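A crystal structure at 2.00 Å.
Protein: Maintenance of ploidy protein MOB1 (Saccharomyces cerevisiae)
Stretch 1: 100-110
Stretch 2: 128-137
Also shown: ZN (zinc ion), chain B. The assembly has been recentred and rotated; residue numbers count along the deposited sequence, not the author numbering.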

ATOM      1  N   PHE A 100      -3.614  10.756   5.607  1.00 16.80           N
ATOM      2  CA  PHE A 100      -3.564  12.121   5.012  1.00 17.09           C
ATOM      3  C   PHE A 100      -4.934  12.640   4.542  1.00 16.49           C
ATOM      4  O   PHE A 100      -5.050  13.763   4.071  1.00 16.27           O
ATOM      5  N   CYS A 101      -5.966  11.811   4.685  1.00 15.28           N
ATOM      6  CA  CYS A 101      -7.344  12.174   4.303  1.00 14.52           C
ATOM      7  C   CYS A 101      -8.277  12.036   5.519  1.00 14.00           C
ATOM      8  O   CYS A 101      -8.735  10.954   5.874  1.00 13.25           O
ATOM      9  N   SER A 102      -8.524  13.169   6.169  1.00 15.31           N
ATOM     10  CA  SER A 102      -9.411  13.261   7.341  1.00 15.42           C
ATOM     11  C   SER A 102     -10.565  14.255   7.082  1.00 15.57           C
ATOM     12  O   SER A 102     -10.558  14.974   6.101  1.00 13.76           O
ATOM     13  N   PRO A 103     -11.582  14.276   7.974  1.00 16.20           N
ATOM     14  CA  PRO A 103     -12.638  15.248   7.785  1.00 16.97           C
ATOM     15  C   PRO A 103     -12.167  16.707   7.877  1.00 18.18           C
ATOM     16  O   PRO A 103     -12.893  17.587   7.397  1.00 18.80           O
ATOM     17  N   GLN A 104     -10.986  16.959   8.466  1.00 18.41           N
ATOM     18  CA  GLN A 104     -10.388  18.335   8.453  1.00 19.94           C
ATOM     19  C   GLN A 104      -9.588  18.668   7.221  1.00 19.15           C
ATOM     20  O   GLN A 104      -9.619  19.814   6.769  1.00 17.63           O
ATOM     21  N   THR A 105      -8.872  17.702   6.625  1.00 17.58           N
ATOM     22  CA  THR A 105      -8.192  18.037   5.346  1.00 17.50           C
ATOM     23  C   THR A 105      -9.173  18.091   4.188  1.00 16.88           C
ATOM     24  O   THR A 105      -9.039  18.926   3.293  1.00 16.74           O
ATOM     25  N   CYS A 106     -10.140  17.183   4.195  1.00 15.85           N
ATOM     26  CA  CYS A 106     -11.072  17.048   3.071  1.00 15.75           C
ATOM     27  C   CYS A 106     -12.529  17.016   3.573  1.00 15.06           C
ATOM     28  O   CYS A 106     -13.143  15.925   3.668  1.00 14.34           O
ATOM     29  N   PRO A 107     -13.113  18.230   3.849  1.00 16.11           N
ATOM     30  CA  PRO A 107     -14.479  18.335   4.344  1.00 15.95           C
ATOM     31  C   PRO A 107     -15.615  17.962   3.365  1.00 16.27           C
ATOM     32  O   PRO A 107     -16.747  17.841   3.808  1.00 16.11           O
ATOM     33  N   ARG A 108     -15.308  17.819   2.072  1.00 15.80           N
ATOM     34  CA  ARG A 108     -16.259  17.423   1.068  1.00 17.44           C
ATOM     35  C   ARG A 108     -15.569  16.391   0.156  1.00 16.47           C
ATOM     36  O   ARG A 108     -14.344  16.433  -0.058  1.00 16.31           O
HETATM   37  N   MSE A 109     -16.361  15.514  -0.427  1.00 16.93           N
HETATM   38  CA  MSE A 109     -15.793  14.532  -1.378  1.00 16.99           C
HETATM   39  C   MSE A 109     -15.683  15.235  -2.733  1.00 17.35           C
HETATM   40  O   MSE A 109     -16.656  15.292  -3.484  1.00 18.13           O
ATOM     41  N   ILE A 110     -14.503  15.772  -3.045  1.00 17.98           N
ATOM     42  CA  ILE A 110     -14.317  16.537  -4.272  1.00 18.49           C
ATOM     43  C   ILE A 110     -13.209  15.984  -5.179  1.00 19.21           C
ATOM     44  O   ILE A 110     -12.400  15.167  -4.748  1.00 18.68           O
ATOM     45  N   VAL A 128     -26.290  13.519  -0.070  1.00 23.59           N
ATOM     46  CA  VAL A 128     -25.790  14.709   0.609  1.00 20.69           C
ATOM     47  C   VAL A 128     -24.244  14.840   0.574  1.00 20.52           C
ATOM     48  O   VAL A 128     -23.522  13.867   0.335  1.00 18.03           O
ATOM     49  N   SER A 129     -23.768  16.064   0.789  1.00 19.50           N
ATOM     50  CA  SER A 129     -22.379  16.374   1.087  1.00 20.87           C
ATOM     51  C   SER A 129     -21.862  15.684   2.401  1.00 21.24           C
ATOM     52  O   SER A 129     -22.518  15.719   3.475  1.00 20.82           O
ATOM     53  N   VAL A 130     -20.705  15.019   2.278  1.00 20.46           N
ATOM     54  CA  VAL A 130     -20.011  14.325   3.371  1.00 20.01           C
ATOM     55  C   VAL A 130     -18.485  14.485   3.183  1.00 17.91           C
ATOM     56  O   VAL A 130     -18.011  14.837   2.100  1.00 18.44           O
ATOM     57  N   SER A 131     -17.703  14.261   4.239  1.00 16.45           N
ATOM     58  CA  SER A 131     -16.210  14.464   4.160  1.00 14.51           C
ATOM     59  C   SER A 131     -15.672  13.358   3.244  1.00 14.04           C
ATOM     60  O   SER A 131     -16.377  12.365   3.047  1.00 14.19           O
ATOM     61  N   ALA A 132     -14.479  13.492   2.667  1.00 13.51           N
ATOM     62  CA  ALA A 132     -13.992  12.458   1.715  1.00 14.09           C
ATOM     63  C   ALA A 132     -13.850  11.105   2.430  1.00 13.21           C
ATOM     64  O   ALA A 132     -14.276  10.091   1.923  1.00 13.57           O
ATOM     65  N   PRO A 133     -13.222  11.073   3.615  1.00 13.84           N
ATOM     66  CA  PRO A 133     -13.080   9.711   4.218  1.00 14.03           C
ATOM     67  C   PRO A 133     -14.403   9.038   4.651  1.00 15.11           C
ATOM     68  O   PRO A 133     -14.505   7.812   4.636  1.00 15.36           O
ATOM     69  N   LYS A 134     -15.424   9.829   5.035  1.00 14.96           N
ATOM     70  CA  LYS A 134     -16.742   9.276   5.296  1.00 14.85           C
ATOM     71  C   LYS A 134     -17.364   8.695   4.042  1.00 13.45           C
ATOM     72  O   LYS A 134     -17.908   7.606   4.098  1.00 12.96           O
ATOM     73  N   TYR A 135     -17.293   9.445   2.939  1.00 13.58           N
ATOM     74  CA  TYR A 135     -17.717   9.022   1.621  1.00 14.57           C
ATOM     75  C   TYR A 135     -17.060   7.670   1.214  1.00 13.53           C
ATOM     76  O   TYR A 135     -17.744   6.697   0.871  1.00 11.01           O
ATOM     77  N   VAL A 136     -15.733   7.639   1.299  1.00 13.70           N
ATOM     78  CA  VAL A 136     -14.950   6.477   0.847  1.00 14.52           C
ATOM     79  C   VAL A 136     -15.269   5.237   1.690  1.00 14.26           C
ATOM     80  O   VAL A 136     -15.593   4.165   1.156  1.00 14.63           O
ATOM     81  N   GLU A 137     -15.311   5.435   3.003  1.00 14.29           N
ATOM     82  CA  GLU A 137     -15.734   4.400   3.917  1.00 13.15           C
ATOM     83  C   GLU A 137     -17.086   3.798   3.564  1.00 13.27           C
ATOM     84  O   GLU A 137     -17.201   2.577   3.443  1.00 11.67           O
TER

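How are the side chains of the first stretch held at the contact? A zinc ion is bound by Cys 101 SG at 2.4 Å and Cys 106 SG at 2.3 Å, with two further ligand atoms from elsewhere in the structure. Cys 101 has a t rotamer and Cys 106 an m rotamer; both point toward the second stretch, and the two sulfurs converge on one metal. The turn between them is also pinned by small polar side chains. Thr 105 OG1 (chi1 p) accepts from Ser 102 N at 3.0 Å and donates to Phe 100 O at 3.3 Å, while Ser 102 OG, also on a p rotamer, accepts from Thr 105 N at 3.2 Å. Both hydroxyls bond within their own loop.

Which polar contacts join the two stretches? The one clear hydrogen bond joins backbone to backbone, from Ala 132 N to Cys 106 O, 3.0 Å long and nearly straight at 165°. It ties the first turn of the helix to the residue that carries a zinc ligand. Beside it lie two CA-H...O contacts, Ser 131 CA to Pro 107 O at 3.4 Å and Arg 108 CA to Val 130 O at 3.3 Å, which reflect how closely the chains run here. Water 1 bridges the stretches as an acceptor, its O 3.1 Å from Met 109 N and 3.3 Å from Val 130 N. Within the second stretch, Ser 131, with chi1 p, caps the helix: Ser 131 OG accepts a weak bond from Lys 134 N at 3.4 Å.

Where do apolar side chains meet? Met 109, a selenomethionine, points toward the helix and is the residue most covered by the other stretch. Its t, p, t rotamer sets Met 109 SE 3.8 Å from Ala 132 CB and brings Met 109 CE within 4.0 Å of Val 136 CG2, on a valine with a t rotamer. Ala 132 has only its methyl to offer, and that small group is shared: Ala 132 CB also lies 3.7 Å from Cys 106 CB and 3.7 Å from Cys 101 SG. Next to it, Pro 133 points toward the first stretch; Pro 133 CD sits 3.8 Å from Cys 101 SG, and Pro 133 CG lies 3.9 Å from Pro 103 CD, so the two proline rings meet.

How does the aromatic ring of Tyr 135 take part? Tyr 135 also points toward the first stretch, and with chi1 t and chi2 at -76° the ring presents a face to Met 109. Met 109 CG lies over that face, 3.6 Å from the centroid of the Tyr 135 ring and just 20° off its normal, a CH-pi contact. The selenium approaches obliquely, with Met 109 SE 4.5 Å from the Tyr 135 ring centroid, and the terminal methyl also touches the ring, Met 109 CE being 3.4 Å from Tyr 135 CD1. One long side chain thus packs against the Tyr 135 ring and also reaches Ala 132 and Val 136.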

ATOM      1  CB  PHE A 100      -2.595  12.131   3.826  1.00 18.31           C
ATOM      2  CG  PHE A 100      -1.217  11.568   4.157  1.00 23.45           C
ATOM      3  CD1 PHE A 100      -0.775  10.383   3.573  1.00 27.00           C
ATOM      4  CD2 PHE A 100      -0.407  12.191   5.090  1.00 27.99           C
ATOM      5  CE1 PHE A 100       0.477   9.841   3.886  1.00 30.35           C
ATOM      6  CE2 PHE A 100       0.855  11.658   5.415  1.00 33.42           C
ATOM      7  CZ  PHE A 100       1.295  10.478   4.803  1.00 27.73           C
ATOM      8  CB  CYS A 101      -7.807  11.332   3.122  1.00 13.32           C
ATOM      9  SG  CYS A 101      -9.430  11.739   2.491  1.00 13.49           S
ATOM     10  CB  SER A 102      -8.627  13.741   8.587  1.00 16.03           C
ATOM     11  OG  SER A 102      -8.314  15.125   8.473  1.00 14.97           O
ATOM     12  CB  PRO A 103     -13.594  14.951   8.925  1.00 16.64           C
ATOM     13  CG  PRO A 103     -13.380  13.606   9.256  1.00 17.28           C
ATOM     14  CD  PRO A 103     -11.882  13.392   9.112  1.00 15.44           C
ATOM     15  CB  GLN A 104      -9.597  18.631   9.743  1.00 20.34           C
ATOM     16  CG  GLN A 104     -10.454  18.252  10.970  1.00 27.84           C
ATOM     17  CD  GLN A 104     -11.526  19.286  11.293  1.00 35.47           C
ATOM     18  OE1 GLN A 104     -12.750  19.018  11.221  1.00 37.49           O
ATOM     19  NE2 GLN A 104     -11.070  20.491  11.650  1.00 36.44           N
ATOM     20  CB  THR A 105      -7.037  17.034   4.962  1.00 18.37           C
ATOM     21  OG1 THR A 105      -7.593  15.720   4.782  1.00 16.30           O
ATOM     22  CG2 THR A 105      -5.979  17.010   6.069  1.00 17.49           C
ATOM     23  CB  CYS A 106     -10.728  15.792   2.189  1.00 15.81           C
ATOM     24  SG  CYS A 106      -8.980  15.638   1.706  1.00 16.48           S
ATOM     25  CB  PRO A 107     -14.604  19.812   4.802  1.00 17.05           C
ATOM     26  CG  PRO A 107     -13.510  20.541   4.165  1.00 16.79           C
ATOM     27  CD  PRO A 107     -12.445  19.555   3.717  1.00 15.57           C
ATOM     28  CB  ARG A 108     -16.701  18.612   0.205  1.00 17.15           C
ATOM     29  CG  ARG A 108     -17.564  19.672   0.904  1.00 18.26           C
ATOM     30  CD  ARG A 108     -17.875  20.820  -0.123  1.00 22.98           C
ATOM     31  NE  ARG A 108     -16.649  21.372  -0.729  1.00 33.73           N
ATOM     32  CZ  ARG A 108     -16.559  21.923  -1.950  1.00 38.48           C
ATOM     33  NH1 ARG A 108     -17.633  21.997  -2.745  1.00 38.31           N
ATOM     34  NH2 ARG A 108     -15.378  22.393  -2.384  1.00 39.40           N
HETATM   35  CB  MSE A 109     -16.652  13.255  -1.422  1.00 16.01           C
HETATM   36  CG  MSE A 109     -16.196  12.208  -2.421  1.00 15.22           C
HETATM   37 SE   MSE A 109     -14.420  11.454  -1.972  1.00 19.72          SE
HETATM   38  CE  MSE A 109     -14.664  10.036  -3.272  1.00 19.85           C
ATOM     39  CB  ILE A 110     -14.121  18.044  -3.985  1.00 18.12           C
ATOM     40  CG1 ILE A 110     -12.820  18.274  -3.178  1.00 18.58           C
ATOM     41  CG2 ILE A 110     -15.356  18.550  -3.181  1.00 19.66           C
ATOM     42  CD1 ILE A 110     -12.463  19.683  -2.901  1.00 20.48           C
ATOM     43  CB  VAL A 128     -26.334  14.708   2.078  1.00 20.59           C
ATOM     44  CG1 VAL A 128     -27.913  14.722   2.081  1.00 21.28           C
ATOM     45  CG2 VAL A 128     -25.836  13.505   2.861  1.00 20.81           C
ATOM     46  CB  SER A 129     -22.241  17.912   1.143  1.00 21.45           C
ATOM     47  OG  SER A 129     -21.021  18.338   1.739  1.00 26.76           O
ATOM     48  CB  VAL A 130     -20.396  12.767   3.471  1.00 20.69           C
ATOM     49  CG1 VAL A 130     -21.852  12.576   3.866  1.00 21.40           C
ATOM     50  CG2 VAL A 130     -20.107  12.003   2.180  1.00 22.50           C
ATOM     51  CB  SER A 131     -15.598  14.391   5.555  1.00 14.49           C
ATOM     52  OG  SER A 131     -15.608  13.051   6.049  1.00 14.13           O
ATOM     53  CB  ALA A 132     -12.648  12.863   1.089  1.00 13.39           C
ATOM     54  CB  PRO A 133     -12.165   9.968   5.401  1.00 14.23           C
ATOM     55  CG  PRO A 133     -12.498  11.442   5.790  1.00 13.18           C
ATOM     56  CD  PRO A 133     -12.617  12.112   4.464  1.00 13.11           C
ATOM     57  CB  LYS A 134     -17.700  10.330   5.912  1.00 14.48           C
ATOM     58  CG  LYS A 134     -19.109   9.777   6.245  1.00 20.69           C
ATOM     59  CD  LYS A 134     -18.977   8.983   7.564  1.00 25.68           C
ATOM     60  CE  LYS A 134     -20.289   8.628   8.175  1.00 28.33           C
ATOM     61  NZ  LYS A 134     -20.004   8.180   9.568  1.00 32.15           N
ATOM     62  CB  TYR A 135     -17.357  10.097   0.575  1.00 15.72           C
ATOM     63  CG  TYR A 135     -17.890   9.719  -0.801  1.00 21.92           C
ATOM     64  CD1 TYR A 135     -17.244   8.737  -1.552  1.00 23.82           C
ATOM     65  CD2 TYR A 135     -19.061  10.263  -1.310  1.00 23.33           C
ATOM     66  CE1 TYR A 135     -17.694   8.345  -2.767  1.00 24.62           C
ATOM     67  CE2 TYR A 135     -19.535   9.872  -2.566  1.00 26.05           C
ATOM     68  CZ  TYR A 135     -18.835   8.891  -3.274  1.00 25.80           C
ATOM     69  OH  TYR A 135     -19.235   8.429  -4.511  1.00 25.33           O
ATOM     70  CB  VAL A 136     -13.425   6.807   0.786  1.00 13.98           C
ATOM     71  CG1 VAL A 136     -12.577   5.534   0.366  1.00 11.55           C
ATOM     72  CG2 VAL A 136     -13.202   7.912  -0.219  1.00 14.03           C
ATOM     73  CB  GLU A 137     -15.702   4.931   5.376  1.00 15.04           C
ATOM     74  CG  GLU A 137     -16.138   3.931   6.446  1.00 16.66           C
ATOM     75  CD  GLU A 137     -15.108   2.855   6.749  1.00 20.32           C
ATOM     76  OE1 GLU A 137     -13.922   3.177   6.703  1.00 23.01           O
ATOM     77  OE2 GLU A 137     -15.475   1.691   7.075  1.00 19.67           O
TER
HETATM   78 ZN    ZN B 315      -8.846  13.436   0.935  1.00 15.36          ZN
HETATM   79  O   HOH W   1     -19.409  15.640  -0.690  1.00 17.42           O